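Local coordinates for protein exoribonuclease II, mitochondrial (Candida glabrata, PDB 6F3H) that probably degrades RNA in mitochondria as the 3'-to-5' exoribonuclease component of the mtEXO degradosome, with a magnesium ion bound in its RNB-domain active site, at residues S80-I85 and V234-A239; F398-E403 and L606-F611. The protein carries 1 engineered substitution. All coordinates share one frame; numbering follows the deposited sequence.

Overall arrangement
Contact 1 (80-85 with 234-239) ties together the outermost strands of two separate antiparallel sheets and is only partly buried, its centre about 14 Å from the centre of the chain. Contact 2 (398-403 with 606-611) lies further out, its centre at about 23 Å, yet all three residues that touch in it are buried; it sets a loop against helix 603-625 inside the RNB domain. Their chemistry differs accordingly. Contact 1 turns on one hydroxyl-to-carbonyl hydrogen bond, whereas contact 2 is purely apolar between its segments and adjoins a magnesium site. They share no helix or strand, their centres being about 35 Å apart, but nucleotides of chain C approach both.

Contact 1: S80-I85 and V234-A239; sequences SVILRI and VYTNTA. With nucleotides of chain C.
Thr236 meets Ile82 through its hydroxyl, the single hydrogen bond between the segments. Thr236 OG1 donates to Ile82 O over 2.9 Å, and the C=O...donor angle of 129°, with the donor in the carbonyl plane, places it on a lone pair. Thr236 points its CB toward strand 81-85; at chi1 -69° OG1 is anti to its own carbonyl carbon, which lets hydroxyl and methyl both face segment 80-85.

Van der Waals contacts between methyls and oxygens accompany that bond. Thr236 CG2 lies 3.4 Å from Ile82 O and 3.7 Å from Val81 O, so the methyl lies near two successive carbonyl oxygens, while the hydroxyl bonds to that of Ile82. Ile82 CG2 lies alongside, 3.6 Å from Thr236 OG1, the two side chains crossing at about a right angle. The CA atoms of Ile82 and Thr236 are 6.1 Å apart, and the link is one of side chain to backbone, without strand-to-strand pairing.

Backbone bonding gives strand 81-85 its local shape: Ile82 and Leu83 both face Leu41 in a classic beta bulge. The psi of -34° at Ile82, far from extended values, belongs to that bulge and turns the carbonyl that Thr236 uses.

Charged and polar groups add a second tie, for Arg84 bridges Asp38 through NE and reaches Leu240 O through NH1. Beyond the contact, the methyl CG2 of Thr238 is its nearest atom to the phosphate of A1 of chain C. Helix 212-226 covers Ile82 and Leu83 with Tyr219, while Tyr235, whose CB points away from strand 81-85, packs on Ile741 and Phe745 of helix 725-761.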
loop_
_atom_site.group_PDB
_atom_site.type_symbol
_atom_site.label_atom_id
_atom_site.label_comp_id
_atom_site.label_asym_id
_atom_site.label_seq_id
_atom_site.Cartn_x
_atom_site.Cartn_y
_atom_site.Cartn_z
ATOM N N SER A 80 0.999 -16.519 -2.735
ATOM C CA SER A 80 0.636 -17.035 -4.038
ATOM C C SER A 80 -0.870 -17.115 -4.222
ATOM O O SER A 80 -1.308 -17.484 -5.307
ATOM C CB SER A 80 1.245 -18.415 -4.254
ATOM O OG SER A 80 2.659 -18.372 -4.170
ATOM N N VAL A 81 -1.660 -16.821 -3.193
ATOM C CA VAL A 81 -3.118 -16.855 -3.277
ATOM C C VAL A 81 -3.633 -15.592 -3.960
ATOM O O VAL A 81 -3.444 -14.484 -3.444
ATOM C CB VAL A 81 -3.747 -17.016 -1.891
ATOM C CG1 VAL A 81 -5.243 -16.820 -2.001
ATOM C CG2 VAL A 81 -3.438 -18.392 -1.338
ATOM N N ILE A 82 -4.344 -15.753 -5.087
ATOM C CA ILE A 82 -4.853 -14.579 -5.795
ATOM C C ILE A 82 -6.256 -14.214 -5.363
ATOM O O ILE A 82 -6.626 -13.028 -5.387
ATOM C CB ILE A 82 -4.828 -14.783 -7.323
ATOM C CG1 ILE A 82 -3.597 -15.534 -7.742
ATOM C CG2 ILE A 82 -4.596 -13.492 -7.958
ATOM C CD1 ILE A 82 -3.614 -15.790 -9.213
ATOM N N LEU A 83 -7.085 -15.206 -5.037
ATOM C CA LEU A 83 -8.356 -14.909 -4.407
ATOM C C LEU A 83 -8.749 -16.072 -3.527
ATOM O O LEU A 83 -8.316 -17.205 -3.729
ATOM C CB LEU A 83 -9.472 -14.592 -5.417
ATOM C CG LEU A 83 -9.955 -15.517 -6.525
ATOM C CD1 LEU A 83 -10.935 -16.532 -5.989
ATOM C CD2 LEU A 83 -10.622 -14.675 -7.589
ATOM N N ARG A 84 -9.610 -15.772 -2.563
ATOM C CA ARG A 84 -9.901 -16.673 -1.468
ATOM C C ARG A 84 -11.393 -16.643 -1.203
ATOM O O ARG A 84 -12.013 -15.575 -1.254
ATOM C CB ARG A 84 -9.127 -16.262 -0.216
ATOM C CG ARG A 84 -9.640 -16.803 1.099
ATOM C CD ARG A 84 -8.738 -16.337 2.235
ATOM N NE ARG A 84 -9.333 -16.403 3.571
ATOM C CZ ARG A 84 -9.655 -15.344 4.309
ATOM N NH1 ARG A 84 -9.449 -14.117 3.848
ATOM N NH2 ARG A 84 -10.190 -15.515 5.518
ATOM N N ILE A 85 -11.945 -17.821 -0.918
ATOM C CA ILE A 85 -13.342 -18.032 -0.570
ATOM C C ILE A 85 -13.358 -18.702 0.792
ATOM O O ILE A 85 -12.886 -19.836 0.919
ATOM C CB ILE A 85 -14.068 -18.928 -1.583
ATOM C CG1 ILE A 85 -14.128 -18.257 -2.938
ATOM C CG2 ILE A 85 -15.450 -19.250 -1.072
ATOM C CD1 ILE A 85 -14.970 -17.038 -2.894
ATOM N N VAL A 234 -5.200 -6.735 -11.777
ATOM C CA VAL A 234 -6.026 -6.987 -10.614
ATOM C C VAL A 234 -5.109 -7.027 -9.399
ATOM O O VAL A 234 -4.200 -7.853 -9.319
ATOM C CB VAL A 234 -6.775 -8.313 -10.781
ATOM C CG1 VAL A 234 -7.413 -8.725 -9.486
ATOM C CG2 VAL A 234 -7.777 -8.198 -11.895
ATOM N N TYR A 235 -5.373 -6.179 -8.427
ATOM C CA TYR A 235 -4.549 -6.122 -7.238
ATOM C C TYR A 235 -5.195 -6.948 -6.145
ATOM O O TYR A 235 -6.407 -6.875 -5.947
ATOM C CB TYR A 235 -4.383 -4.682 -6.805
ATOM C CG TYR A 235 -3.477 -3.927 -7.710
ATOM C CD1 TYR A 235 -3.935 -3.370 -8.891
ATOM C CD2 TYR A 235 -2.143 -3.771 -7.379
ATOM C CE1 TYR A 235 -3.075 -2.667 -9.710
ATOM C CE2 TYR A 235 -1.283 -3.079 -8.180
ATOM C CZ TYR A 235 -1.739 -2.524 -9.339
ATOM O OH TYR A 235 -0.831 -1.832 -10.107
ATOM N N THR A 236 -4.388 -7.748 -5.465
ATOM C CA THR A 236 -4.851 -8.642 -4.415
ATOM C C THR A 236 -4.267 -8.140 -3.100
ATOM O O THR A 236 -3.043 -8.039 -2.971
ATOM C CB THR A 236 -4.375 -10.072 -4.672
ATOM O OG1 THR A 236 -5.042 -10.627 -5.817
ATOM C CG2 THR A 236 -4.663 -10.954 -3.462
ATOM N N ASN A 237 -5.122 -7.826 -2.129
ATOM C CA ASN A 237 -4.613 -7.363 -0.853
ATOM C C ASN A 237 -3.968 -8.515 -0.094
ATOM O O ASN A 237 -4.465 -9.640 -0.096
ATOM C CB ASN A 237 -5.718 -6.738 -0.006
ATOM C CG ASN A 237 -5.277 -6.497 1.459
ATOM O OD1 ASN A 237 -4.242 -5.887 1.719
ATOM N ND2 ASN A 237 -6.063 -6.975 2.403
ATOM N N THR A 238 -2.824 -8.213 0.528
ATOM C CA THR A 238 -2.008 -9.171 1.273
ATOM C C THR A 238 -2.707 -9.719 2.517
ATOM O O THR A 238 -2.406 -10.836 2.958
ATOM C CB THR A 238 -0.719 -8.488 1.728
ATOM O OG1 THR A 238 -0.295 -7.536 0.744
ATOM C CG2 THR A 238 0.352 -9.504 1.991
ATOM N N ALA A 239 -3.557 -8.925 3.158
ATOM C CA ALA A 239 -4.074 -9.329 4.457
ATOM C C ALA A 239 -5.336 -10.165 4.302
ATOM O O ALA A 239 -5.470 -11.239 4.900
ATOM C CB ALA A 239 -4.345 -8.085 5.299
ATOM P P A C 1 3.774 -9.314 2.727
ATOM O OP1 A C 1 3.127 -8.273 1.897
ATOM O OP2 A C 1 3.021 -9.956 3.842
ATOM O "O5'" A C 1 5.056 -8.568 3.292
ATOM C "C5'" A C 1 4.904 -7.482 4.187
ATOM C "C4'" A C 1 4.739 -7.972 5.604
ATOM O "O4'" A C 1 5.919 -8.725 5.995
ATOM C "C3'" A C 1 4.627 -6.875 6.643
ATOM O "O3'" A C 1 3.321 -6.401 6.815
ATOM C "C2'" A C 1 5.225 -7.505 7.886
ATOM O "O2'" A C 1 4.294 -8.398 8.479
ATOM C "C1'" A C 1 6.351 -8.320 7.271
ATOM N N9 A C 1 7.561 -7.509 7.051
ATOM C C8 A C 1 7.659 -6.169 6.749
ATOM N N7 A C 1 8.883 -5.759 6.575
ATOM C C5 A C 1 9.635 -6.908 6.759
ATOM C C6 A C 1 11.013 -7.138 6.709
ATOM N N6 A C 1 11.896 -6.169 6.448
ATOM N N1 A C 1 11.449 -8.399 6.937
ATOM C C2 A C 1 10.556 -9.359 7.199
ATOM N N3 A C 1 9.232 -9.269 7.274
ATOM C C4 A C 1 8.838 -8.000 7.041
#

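Contact 2: F398-E403 and L606-F611; sequences FCIDSE and LLVSEF. With MG (magnesium ion), chain E; nucleotides of chain C.
Asp401 OD1, one residue on from the Ile400 that packs against helix 603-625, is gripped by the magnesium ion at 1.8 Å and by the ribose of A5 of chain C, whose O2' donates a hydrogen bond to it; that bond is modelled too short for its length to be trusted. Asp401 OD2 also binds the magnesium, at 2.2 Å, making the carboxylate a two-oxygen chelate. Two waters and Asp410 complete the recorded coordination. This is the metal site of an RNB-domain nuclease, and the A5-C6 linkage of the RNA lies beside it.

Between the segments the contact is apolar. Ile400 and Val608 run past one another in opposite senses, and a single methyl, Val608 CG2, does most of the touching: it is 3.8 Å from Ile400 CB and also meets CG2 and CD1 of that residue. With chi1 at -176°, Val608 sends CG1 anti to its backbone N, and this second methyl comes 4.0 Å from O2' of U4 of chain C. The Val608 side chain also touches Asp410, the other magnesium-binding aspartate. Ile400 CD1 further reaches Leu607 CD2 at 4.3 Å, one residue back along the helix. Tyr527 of helix 527-534 lies against both Ile400 and Val608.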
loop_
_atom_site.group_PDB
_atom_site.type_symbol
_atom_site.label_atom_id
_atom_site.label_comp_id
_atom_site.label_asym_id
_atom_site.label_seq_id
_atom_site.Cartn_x
_atom_site.Cartn_y
_atom_site.Cartn_z
ATOM N N PHE A 398 5.121 21.272 20.437
ATOM C CA PHE A 398 6.290 20.688 19.806
ATOM C C PHE A 398 5.918 19.866 18.568
ATOM O O PHE A 398 5.264 18.824 18.680
ATOM C CB PHE A 398 7.021 19.811 20.814
ATOM C CG PHE A 398 7.420 20.517 22.084
ATOM C CD1 PHE A 398 8.480 21.414 22.092
ATOM C CD2 PHE A 398 6.781 20.231 23.286
ATOM C CE1 PHE A 398 8.873 22.032 23.272
ATOM C CE2 PHE A 398 7.170 20.843 24.470
ATOM C CZ PHE A 398 8.213 21.742 24.465
ATOM N N CYS A 399 6.387 20.306 17.396
ATOM C CA CYS A 399 6.203 19.612 16.117
ATOM C C CYS A 399 7.535 19.011 15.691
ATOM O O CYS A 399 8.347 19.660 15.026
ATOM C CB CYS A 399 5.668 20.565 15.061
ATOM S SG CYS A 399 4.033 21.226 15.457
ATOM N N ILE A 400 7.742 17.755 16.073
ATOM C CA ILE A 400 9.022 17.073 15.888
ATOM C C ILE A 400 8.958 16.340 14.557
ATOM O O ILE A 400 8.470 15.213 14.478
ATOM C CB ILE A 400 9.309 16.122 17.031
ATOM C CG1 ILE A 400 8.994 16.831 18.331
ATOM C CG2 ILE A 400 10.743 15.649 16.955
ATOM C CD1 ILE A 400 9.307 16.019 19.499
ATOM N N ASP A 401 9.463 16.978 13.503
ATOM C CA ASP A 401 9.488 16.409 12.169
ATOM C C ASP A 401 10.945 16.514 11.687
ATOM O O ASP A 401 11.812 17.015 12.403
ATOM C CB ASP A 401 8.436 17.113 11.297
ATOM C CG ASP A 401 7.076 16.497 11.377
ATOM O OD1 ASP A 401 6.984 15.270 11.700
ATOM O OD2 ASP A 401 6.058 17.212 11.119
ATOM N N SER A 402 11.213 15.970 10.505
ATOM C CA SER A 402 12.514 16.129 9.869
ATOM C C SER A 402 12.649 17.495 9.206
ATOM O O SER A 402 11.683 18.244 9.036
ATOM C CB SER A 402 12.750 15.053 8.807
ATOM O OG SER A 402 13.049 13.786 9.359
ATOM N N GLU A 403 13.888 17.821 8.850
ATOM C CA GLU A 403 14.147 19.034 8.088
ATOM C C GLU A 403 13.437 18.983 6.743
ATOM O O GLU A 403 12.909 19.996 6.270
ATOM C CB GLU A 403 15.655 19.226 7.897
ATOM C CG GLU A 403 16.152 20.681 7.776
ATOM C CD GLU A 403 17.464 20.790 6.981
ATOM O OE1 GLU A 403 17.418 21.121 5.773
ATOM O OE2 GLU A 403 18.541 20.536 7.564
ATOM N N LEU A 606 11.142 7.671 19.430
ATOM C CA LEU A 606 10.445 6.931 20.464
ATOM C C LEU A 606 9.398 7.806 21.114
ATOM O O LEU A 606 8.259 7.381 21.341
ATOM C CB LEU A 606 11.441 6.467 21.518
ATOM C CG LEU A 606 10.799 6.122 22.864
ATOM C CD1 LEU A 606 9.837 4.925 22.785
ATOM C CD2 LEU A 606 11.858 5.928 23.913
ATOM N N LEU A 607 9.767 9.044 21.401
ATOM C CA LEU A 607 8.852 9.968 22.042
ATOM C C LEU A 607 7.617 10.153 21.190
ATOM O O LEU A 607 6.502 9.815 21.601
ATOM C CB LEU A 607 9.571 11.299 22.234
ATOM C CG LEU A 607 9.004 12.454 23.042
ATOM C CD1 LEU A 607 10.096 13.448 23.194
ATOM C CD2 LEU A 607 7.808 13.100 22.353
ATOM N N VAL A 608 7.823 10.604 19.953
ATOM C CA VAL A 608 6.702 10.925 19.085
ATOM C C VAL A 608 5.854 9.696 18.854
ATOM O O VAL A 608 4.641 9.715 19.071
ATOM C CB VAL A 608 7.201 11.502 17.752
ATOM C CG1 VAL A 608 6.024 11.912 16.912
ATOM C CG2 VAL A 608 8.091 12.672 17.999
ATOM N N SER A 609 6.495 8.587 18.500
ATOM C CA SER A 609 5.738 7.411 18.112
ATOM C C SER A 609 4.823 6.963 19.245
ATOM O O SER A 609 3.613 6.797 19.051
ATOM C CB SER A 609 6.701 6.305 17.681
ATOM O OG SER A 609 7.245 5.614 18.783
ATOM N N GLU A 610 5.350 6.904 20.464
ATOM C CA GLU A 610 4.559 6.357 21.556
ATOM C C GLU A 610 3.272 7.110 21.760
ATOM O O GLU A 610 2.256 6.530 22.174
ATOM C CB GLU A 610 5.361 6.344 22.833
ATOM C CG GLU A 610 6.149 5.088 22.894
ATOM C CD GLU A 610 5.279 3.866 22.558
ATOM O OE1 GLU A 610 4.092 3.772 22.993
ATOM O OE2 GLU A 610 5.774 3.014 21.793
ATOM N N PHE A 611 3.300 8.395 21.487
ATOM C CA PHE A 611 2.131 9.210 21.738
ATOM C C PHE A 611 1.086 9.059 20.646
ATOM O O PHE A 611 -0.109 9.010 20.939
ATOM C CB PHE A 611 2.598 10.646 21.926
ATOM C CG PHE A 611 3.238 10.876 23.272
ATOM C CD1 PHE A 611 2.467 10.914 24.429
ATOM C CD2 PHE A 611 4.609 10.938 23.397
ATOM C CE1 PHE A 611 3.051 11.083 25.667
ATOM C CE2 PHE A 611 5.201 11.100 24.640
ATOM C CZ PHE A 611 4.423 11.179 25.774
HETATM MG MG MG E . 5.505 15.696 12.611
ATOM P P A C 5 2.096 8.912 12.758
ATOM O OP1 A C 5 1.011 9.790 13.249
ATOM O OP2 A C 5 1.794 7.920 11.687
ATOM O "O5'" A C 5 3.232 9.862 12.207
ATOM C "C5'" A C 5 3.778 10.849 13.056
ATOM C "C4'" A C 5 5.077 11.395 12.536
ATOM O "O4'" A C 5 6.076 10.347 12.497
ATOM C "C3'" A C 5 5.062 11.947 11.122
ATOM O "O3'" A C 5 4.574 13.268 11.072
ATOM C "C2'" A C 5 6.520 11.842 10.728
ATOM O "O2'" A C 5 7.273 12.878 11.342
ATOM C "C1'" A C 5 6.896 10.515 11.373
ATOM N N9 A C 5 6.590 9.426 10.459
ATOM C C8 A C 5 5.459 8.655 10.364
ATOM N N7 A C 5 5.493 7.786 9.386
ATOM C C5 A C 5 6.724 8.042 8.811
ATOM C C6 A C 5 7.384 7.459 7.729
ATOM N N6 A C 5 6.861 6.463 7.003
ATOM N N1 A C 5 8.609 7.959 7.430
ATOM C C2 A C 5 9.125 8.960 8.166
ATOM N N3 A C 5 8.606 9.594 9.215
ATOM C C4 A C 5 7.402 9.062 9.460
ATOM P P U C 4 1.490 3.713 12.897
ATOM O OP1 U C 4 0.180 4.288 13.255
ATOM O OP2 U C 4 1.784 3.359 11.496
ATOM O "O5'" U C 4 2.548 4.790 13.315
ATOM C "C5'" U C 4 2.693 5.115 14.674
ATOM C "C4'" U C 4 3.788 6.101 14.808
ATOM O "O4'" U C 4 5.054 5.436 14.580
ATOM C "C3'" U C 4 3.769 7.186 13.761
ATOM O "O3'" U C 4 2.804 8.188 13.998
ATOM C "C2'" U C 4 5.211 7.659 13.770
ATOM O "O2'" U C 4 5.466 8.476 14.901
ATOM C "C1'" U C 4 5.950 6.331 13.954
ATOM N N1 U C 4 6.372 5.765 12.653
ATOM C C2 U C 4 7.614 6.161 12.202
ATOM O O2 U C 4 8.340 6.905 12.834
ATOM N N3 U C 4 7.989 5.645 10.996
ATOM C C4 U C 4 7.245 4.795 10.211
ATOM O O4 U C 4 7.736 4.419 9.143
ATOM C C5 U C 4 5.957 4.432 10.737
ATOM C C6 U C 4 5.572 4.918 11.912
ATOM P P C C 6 3.480 13.668 9.995
ATOM O OP1 C C 6 3.124 15.073 10.234
ATOM O OP2 C C 6 2.451 12.617 9.941
ATOM O "O5'" C C 6 4.310 13.712 8.657
ATOM C "C5'" C C 6 5.502 14.479 8.602
ATOM C "C4'" C C 6 6.302 14.199 7.351
ATOM O "O4'" C C 6 6.904 12.878 7.395
ATOM C "C3'" C C 6 5.547 14.179 6.042
ATOM O "O3'" C C 6 5.190 15.462 5.573
ATOM C "C2'" C C 6 6.548 13.495 5.148
ATOM O "O2'" C C 6 7.619 14.384 4.925
ATOM C "C1'" C C 6 7.065 12.401 6.081
ATOM N N1 C C 6 6.333 11.117 5.891
ATOM C C2 C C 6 6.769 10.254 4.857
ATOM O O2 C C 6 7.744 10.566 4.173
ATOM N N3 C C 6 6.175 9.077 4.577
ATOM C C4 C C 6 5.134 8.734 5.302
ATOM N N4 C C 6 4.580 7.554 4.999
ATOM C C5 C C 6 4.650 9.574 6.362
ATOM C C6 C C 6 5.253 10.741 6.620
HETATM O O HOH W 1 5.530 14.796 14.356
HETATM O O HOH W 2 4.215 16.984 13.378
#